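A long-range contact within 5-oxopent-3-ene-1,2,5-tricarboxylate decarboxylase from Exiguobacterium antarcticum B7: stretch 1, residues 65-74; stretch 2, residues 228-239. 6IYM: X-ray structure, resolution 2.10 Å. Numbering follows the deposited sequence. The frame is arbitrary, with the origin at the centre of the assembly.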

ATOM      1  N   PRO A  65      11.174  10.408  -8.464  1.00 44.22           N
ATOM      2  CA  PRO A  65      10.359  10.495  -9.677  1.00 41.96           C
ATOM      3  C   PRO A  65       8.908  10.947  -9.433  1.00 40.08           C
ATOM      4  O   PRO A  65       8.467  11.830 -10.116  1.00 43.78           O
ATOM      5  CB  PRO A  65      10.530   9.069 -10.227  1.00 42.12           C
ATOM      6  CG  PRO A  65      11.971   8.770  -9.914  1.00 42.55           C
ATOM      7  CD  PRO A  65      12.082   9.252  -8.481  1.00 44.70           C
ATOM      8  N   TYR A  66       8.220  10.369  -8.449  1.00 40.52           N
ATOM      9  CA  TYR A  66       6.883  10.833  -7.986  1.00 41.69           C
ATOM     10  C   TYR A  66       6.584  10.156  -6.656  1.00 40.94           C
ATOM     11  O   TYR A  66       7.421   9.333  -6.227  1.00 41.80           O
ATOM     12  CB  TYR A  66       5.803  10.501  -9.015  1.00 41.19           C
ATOM     13  CG  TYR A  66       5.803   9.052  -9.428  1.00 43.51           C
ATOM     14  CD1 TYR A  66       5.162   8.089  -8.677  1.00 44.36           C
ATOM     15  CD2 TYR A  66       6.503   8.643 -10.545  1.00 43.23           C
ATOM     16  CE1 TYR A  66       5.157   6.759  -9.069  1.00 45.87           C
ATOM     17  CE2 TYR A  66       6.522   7.321 -10.944  1.00 40.74           C
ATOM     18  CZ  TYR A  66       5.845   6.378 -10.207  1.00 47.89           C
ATOM     19  OH  TYR A  66       5.876   5.080 -10.618  1.00 43.53           O
ATOM     20  N   LEU A  67       5.494  10.557  -6.012  1.00 42.70           N
ATOM     21  CA  LEU A  67       4.918   9.876  -4.827  1.00 45.77           C
ATOM     22  C   LEU A  67       4.023   8.759  -5.355  1.00 48.42           C
ATOM     23  O   LEU A  67       3.029   9.021  -6.032  1.00 45.09           O
ATOM     24  CB  LEU A  67       4.151  10.886  -3.970  1.00 54.18           C
ATOM     25  CG  LEU A  67       3.594  10.341  -2.654  1.00 62.76           C
ATOM     26  CD1 LEU A  67       4.708  10.088  -1.651  1.00 63.64           C
ATOM     27  CD2 LEU A  67       2.555  11.290  -2.063  1.00 65.79           C
ATOM     28  N   PRO A  68       4.376   7.474  -5.137  1.00 43.88           N
ATOM     29  CA  PRO A  68       3.627   6.386  -5.747  1.00 46.76           C
ATOM     30  C   PRO A  68       2.191   6.486  -5.232  1.00 48.92           C
ATOM     31  O   PRO A  68       1.966   6.761  -4.057  1.00 48.57           O
ATOM     32  CB  PRO A  68       4.335   5.099  -5.301  1.00 44.59           C
ATOM     33  CG  PRO A  68       5.613   5.540  -4.618  1.00 48.67           C
ATOM     34  CD  PRO A  68       5.424   6.994  -4.234  1.00 47.57           C
ATOM     35  N   PRO A  69       1.181   6.316  -6.107  1.00 54.56           N
ATOM     36  CA  PRO A  69      -0.216   6.463  -5.697  1.00 54.13           C
ATOM     37  C   PRO A  69      -0.662   5.348  -4.734  1.00 56.48           C
ATOM     38  O   PRO A  69      -1.673   5.501  -4.080  1.00 55.62           O
ATOM     39  CB  PRO A  69      -0.949   6.390  -7.048  1.00 58.43           C
ATOM     40  CG  PRO A  69      -0.070   5.478  -7.887  1.00 59.92           C
ATOM     41  CD  PRO A  69       1.329   5.938  -7.523  1.00 57.12           C
ATOM     42  N   ARG A  70       0.093   4.246  -4.662  1.00 49.00           N
ATOM     43  CA  ARG A  70      -0.176   3.168  -3.687  1.00 46.86           C
ATOM     44  C   ARG A  70       1.148   2.552  -3.214  1.00 44.99           C
ATOM     45  O   ARG A  70       2.203   2.949  -3.743  1.00 42.59           O
ATOM     46  CB  ARG A  70      -1.217   2.219  -4.298  1.00 50.64           C
ATOM     47  CG  ARG A  70      -0.695   1.202  -5.293  1.00 52.63           C
ATOM     48  CD  ARG A  70      -1.907   0.624  -6.010  1.00 57.00           C
ATOM     49  NE  ARG A  70      -1.598  -0.514  -6.865  1.00 59.30           N
ATOM     50  CZ  ARG A  70      -2.384  -1.576  -7.057  1.00 56.30           C
ATOM     51  NH1 ARG A  70      -3.545  -1.689  -6.430  1.00 50.71           N
ATOM     52  NH2 ARG A  70      -1.988  -2.535  -7.870  1.00 55.02           N
ATOM     53  N   ASN A  71       1.114   1.636  -2.235  1.00 39.85           N
ATOM     54  CA  ASN A  71       2.370   1.134  -1.634  1.00 38.64           C
ATOM     55  C   ASN A  71       3.227   0.546  -2.754  1.00 38.20           C
ATOM     56  O   ASN A  71       2.674  -0.038  -3.706  1.00 38.94           O
ATOM     57  CB  ASN A  71       2.184   0.070  -0.568  1.00 36.97           C
ATOM     58  CG  ASN A  71       1.443   0.542   0.662  1.00 36.92           C
ATOM     59  OD1 ASN A  71       0.806   1.582   0.655  1.00 38.84           O
ATOM     60  ND2 ASN A  71       1.481  -0.262   1.707  1.00 32.75           N
ATOM     61  N   VAL A  72       4.535   0.741  -2.642  1.00 39.03           N
ATOM     62  CA  VAL A  72       5.562   0.078  -3.493  1.00 36.73           C
ATOM     63  C   VAL A  72       5.459  -1.442  -3.253  1.00 36.45           C
ATOM     64  O   VAL A  72       5.492  -1.889  -2.082  1.00 37.19           O
ATOM     65  CB  VAL A  72       6.965   0.622  -3.161  1.00 35.55           C
ATOM     66  CG1 VAL A  72       8.035  -0.102  -3.959  1.00 36.26           C
ATOM     67  CG2 VAL A  72       7.041   2.118  -3.400  1.00 34.35           C
ATOM     68  N   ILE A  73       5.259  -2.206  -4.317  1.00 37.16           N
ATOM     69  CA  ILE A  73       5.154  -3.692  -4.233  1.00 39.01           C
ATOM     70  C   ILE A  73       6.562  -4.260  -4.310  1.00 39.16           C
ATOM     71  O   ILE A  73       7.255  -3.883  -5.266  1.00 37.45           O
ATOM     72  CB  ILE A  73       4.253  -4.265  -5.337  1.00 42.51           C
ATOM     73  CG1 ILE A  73       2.849  -3.650  -5.282  1.00 42.53           C
ATOM     74  CG2 ILE A  73       4.230  -5.782  -5.252  1.00 45.02           C
ATOM     75  CD1 ILE A  73       1.986  -3.902  -6.520  1.00 38.12           C
ATOM     76  N   CYS A  74       6.932  -5.122  -3.348  1.00 35.80           N
ATOM     77  CA  CYS A  74       8.309  -5.624  -3.142  1.00 40.39           C
ATOM     78  C   CYS A  74       8.362  -7.153  -3.187  1.00 43.78           C
ATOM     79  O   CYS A  74       7.539  -7.813  -2.529  1.00 40.32           O
ATOM     80  CB  CYS A  74       8.847  -5.165  -1.794  1.00 40.47           C
ATOM     81  SG  CYS A  74       9.033  -3.362  -1.666  1.00 42.44           S
ATOM     82  N   GLY A 228      -5.028 -12.213 -10.982  1.00 44.72           N
ATOM     83  CA  GLY A 228      -6.212 -11.852 -10.171  1.00 46.55           C
ATOM     84  C   GLY A 228      -6.046 -10.515  -9.455  1.00 44.36           C
ATOM     85  O   GLY A 228      -6.947 -10.154  -8.673  1.00 45.32           O
ATOM     86  N   MET A 229      -4.942  -9.796  -9.684  1.00 48.31           N
ATOM     87  CA  MET A 229      -4.693  -8.462  -9.054  1.00 45.66           C
ATOM     88  C   MET A 229      -4.356  -7.425 -10.127  1.00 45.25           C
ATOM     89  O   MET A 229      -3.308  -7.582 -10.800  1.00 46.12           O
ATOM     90  CB  MET A 229      -3.556  -8.495  -8.035  1.00 44.68           C
ATOM     91  CG  MET A 229      -3.621  -7.279  -7.117  1.00 48.51           C
ATOM     92  SD  MET A 229      -2.230  -7.167  -5.974  1.00 47.57           S
ATOM     93  CE  MET A 229      -0.892  -6.838  -7.110  1.00 43.07           C
ATOM     94  N   THR A 230      -5.182  -6.383 -10.255  1.00 42.20           N
ATOM     95  CA  THR A 230      -4.966  -5.255 -11.202  1.00 43.81           C
ATOM     96  C   THR A 230      -3.733  -4.443 -10.778  1.00 46.85           C
ATOM     97  O   THR A 230      -3.626  -4.070  -9.577  1.00 40.33           O
ATOM     98  CB  THR A 230      -6.226  -4.387 -11.330  1.00 44.71           C
ATOM     99  OG1 THR A 230      -7.262  -5.206 -11.879  1.00 49.86           O
ATOM    100  CG2 THR A 230      -6.043  -3.179 -12.220  1.00 47.55           C
ATOM    101  N   LEU A 231      -2.820  -4.209 -11.734  1.00 43.26           N
ATOM    102  CA  LEU A 231      -1.708  -3.248 -11.582  1.00 43.09           C
ATOM    103  C   LEU A 231      -2.208  -1.905 -12.104  1.00 43.15           C
ATOM    104  O   LEU A 231      -2.826  -1.896 -13.183  1.00 49.69           O
ATOM    105  CB  LEU A 231      -0.483  -3.740 -12.352  1.00 44.28           C
ATOM    106  CG  LEU A 231       0.071  -5.104 -11.934  1.00 46.37           C
ATOM    107  CD1 LEU A 231       1.307  -5.468 -12.770  1.00 42.72           C
ATOM    108  CD2 LEU A 231       0.405  -5.109 -10.453  1.00 46.82           C
ATOM    109  N   GLU A 232      -1.949  -0.833 -11.366  1.00 41.41           N
ATOM    110  CA  GLU A 232      -2.302   0.564 -11.741  1.00 48.06           C
ATOM    111  C   GLU A 232      -1.114   1.243 -12.431  1.00 41.01           C
ATOM    112  O   GLU A 232       0.005   1.036 -12.014  1.00 41.52           O
ATOM    113  CB  GLU A 232      -2.688   1.389 -10.510  1.00 52.66           C
ATOM    114  CG  GLU A 232      -3.662   0.695  -9.571  1.00 66.57           C
ATOM    115  CD  GLU A 232      -5.099   0.589 -10.070  1.00 70.32           C
ATOM    116  OE1 GLU A 232      -5.396   1.146 -11.144  1.00 64.32           O
ATOM    117  OE2 GLU A 232      -5.918  -0.061  -9.376  1.00 82.02           O
ATOM    118  N   ALA A 233      -1.379   2.077 -13.431  1.00 42.58           N
ATOM    119  CA  ALA A 233      -0.411   3.037 -13.993  1.00 43.99           C
ATOM    120  C   ALA A 233       0.274   3.760 -12.822  1.00 42.27           C
ATOM    121  O   ALA A 233      -0.421   4.217 -11.910  1.00 37.79           O
ATOM    122  CB  ALA A 233      -1.102   4.000 -14.930  1.00 44.24           C
ATOM    123  N   GLY A 234       1.606   3.771 -12.813  1.00 41.70           N
ATOM    124  CA  GLY A 234       2.408   4.417 -11.755  1.00 42.42           C
ATOM    125  C   GLY A 234       2.729   3.486 -10.608  1.00 40.11           C
ATOM    126  O   GLY A 234       3.413   3.944  -9.645  1.00 46.51           O
ATOM    127  N   ASP A 235       2.258   2.235 -10.647  1.00 41.07           N
ATOM    128  CA  ASP A 235       2.759   1.191  -9.709  1.00 39.48           C
ATOM    129  C   ASP A 235       4.290   1.088  -9.810  1.00 39.94           C
ATOM    130  O   ASP A 235       4.836   1.188 -10.941  1.00 40.43           O
ATOM    131  CB  ASP A 235       2.157  -0.176 -10.001  1.00 46.05           C
ATOM    132  CG  ASP A 235       0.952  -0.513  -9.154  1.00 49.49           C
ATOM    133  OD1 ASP A 235       0.786   0.120  -8.089  1.00 52.44           O
ATOM    134  OD2 ASP A 235       0.197  -1.417  -9.568  1.00 54.35           O
ATOM    135  N   VAL A 236       4.949   0.880  -8.669  1.00 41.43           N
ATOM    136  CA  VAL A 236       6.420   0.659  -8.547  1.00 43.23           C
ATOM    137  C   VAL A 236       6.629  -0.754  -8.000  1.00 42.07           C
ATOM    138  O   VAL A 236       6.200  -1.040  -6.872  1.00 39.28           O
ATOM    139  CB  VAL A 236       7.100   1.705  -7.643  1.00 41.73           C
ATOM    140  CG1 VAL A 236       8.612   1.515  -7.570  1.00 43.48           C
ATOM    141  CG2 VAL A 236       6.790   3.122  -8.082  1.00 40.12           C
ATOM    142  N   ILE A 237       7.294  -1.616  -8.755  1.00 39.47           N
ATOM    143  CA  ILE A 237       7.576  -2.991  -8.276  1.00 35.97           C
ATOM    144  C   ILE A 237       9.080  -3.106  -8.045  1.00 39.68           C
ATOM    145  O   ILE A 237       9.861  -3.007  -9.044  1.00 38.38           O
ATOM    146  CB  ILE A 237       7.013  -4.026  -9.269  1.00 36.17           C
ATOM    147  CG1 ILE A 237       5.555  -3.717  -9.596  1.00 41.42           C
ATOM    148  CG2 ILE A 237       7.176  -5.437  -8.715  1.00 38.05           C
ATOM    149  CD1 ILE A 237       4.941  -4.609 -10.636  1.00 45.27           C
ATOM    150  N   ALA A 238       9.473  -3.353  -6.798  1.00 41.64           N
ATOM    151  CA  ALA A 238      10.878  -3.552  -6.406  1.00 40.90           C
ATOM    152  C   ALA A 238      11.206  -5.042  -6.586  1.00 41.92           C
ATOM    153  O   ALA A 238      10.551  -5.833  -5.942  1.00 42.92           O
ATOM    154  CB  ALA A 238      11.079  -3.077  -5.004  1.00 41.04           C
ATOM    155  N   THR A 239      12.194  -5.400  -7.428  1.00 38.36           N
ATOM    156  CA  THR A 239      12.337  -6.770  -7.991  1.00 39.70           C
ATOM    157  C   THR A 239      13.341  -7.610  -7.206  1.00 39.43           C
ATOM    158  O   THR A 239      13.720  -8.680  -7.726  1.00 44.97           O
ATOM    159  CB  THR A 239      12.662  -6.736  -9.487  1.00 39.78           C
ATOM    160  OG1 THR A 239      13.870  -6.010  -9.667  1.00 41.24           O
ATOM    161  CG2 THR A 239      11.569  -6.077 -10.305  1.00 40.96           C
TER
HETATM  162  O   HOH W   1      -4.968   0.643  -6.338  1.00 58.23           O

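How do the two backbones meet? Residues 72-74 and 236-238 run side by side as parallel strands, with Ile73 paired to Ile237 and Cys74 to Ala238. Ile73 spends both its polar backbone atoms on the neighbor: Ile73 N donates to Val236 O (3.0 Å), and Ile73 O accepts from Ala238 N (2.7 Å).

What anchors the loop before the strand? Arg70, its side chain largely extended, carries its guanidinium to Asp235, where a salt bridge forms: Arg70 NE donates to Asp235 OD1 (2.8 Å) and Arg70 NH2 to Asp235 OD2 (3.0 Å). Arg70 NH2 also reaches Thr230 O (2.8 Å), while Glu232 CG lies over one face of the group. Asp235 OD2 additionally accepts from Glu232 N (2.9 Å), so the carboxylate braces the type II turn as it holds the arginine.

Why does glycine suit position 234? Its positive phi favors glycine, and a CB would point toward Pro69. Gly234 O accepts a hydrogen bond from Tyr66 OH (2.9 Å), at the edge of the tyrosine ring.

What fills the space between? Buried Val236 points toward stretch 1, packing against Tyr66, Pro68 and Val72. Ile73, on the sheet face shared with Ile237, extends Ile73 CD1 to Met229 CE (4.2 Å). Cys74 and Ala238 share the other face, Cys74 SG meeting Ala238 CB at 3.9 Å.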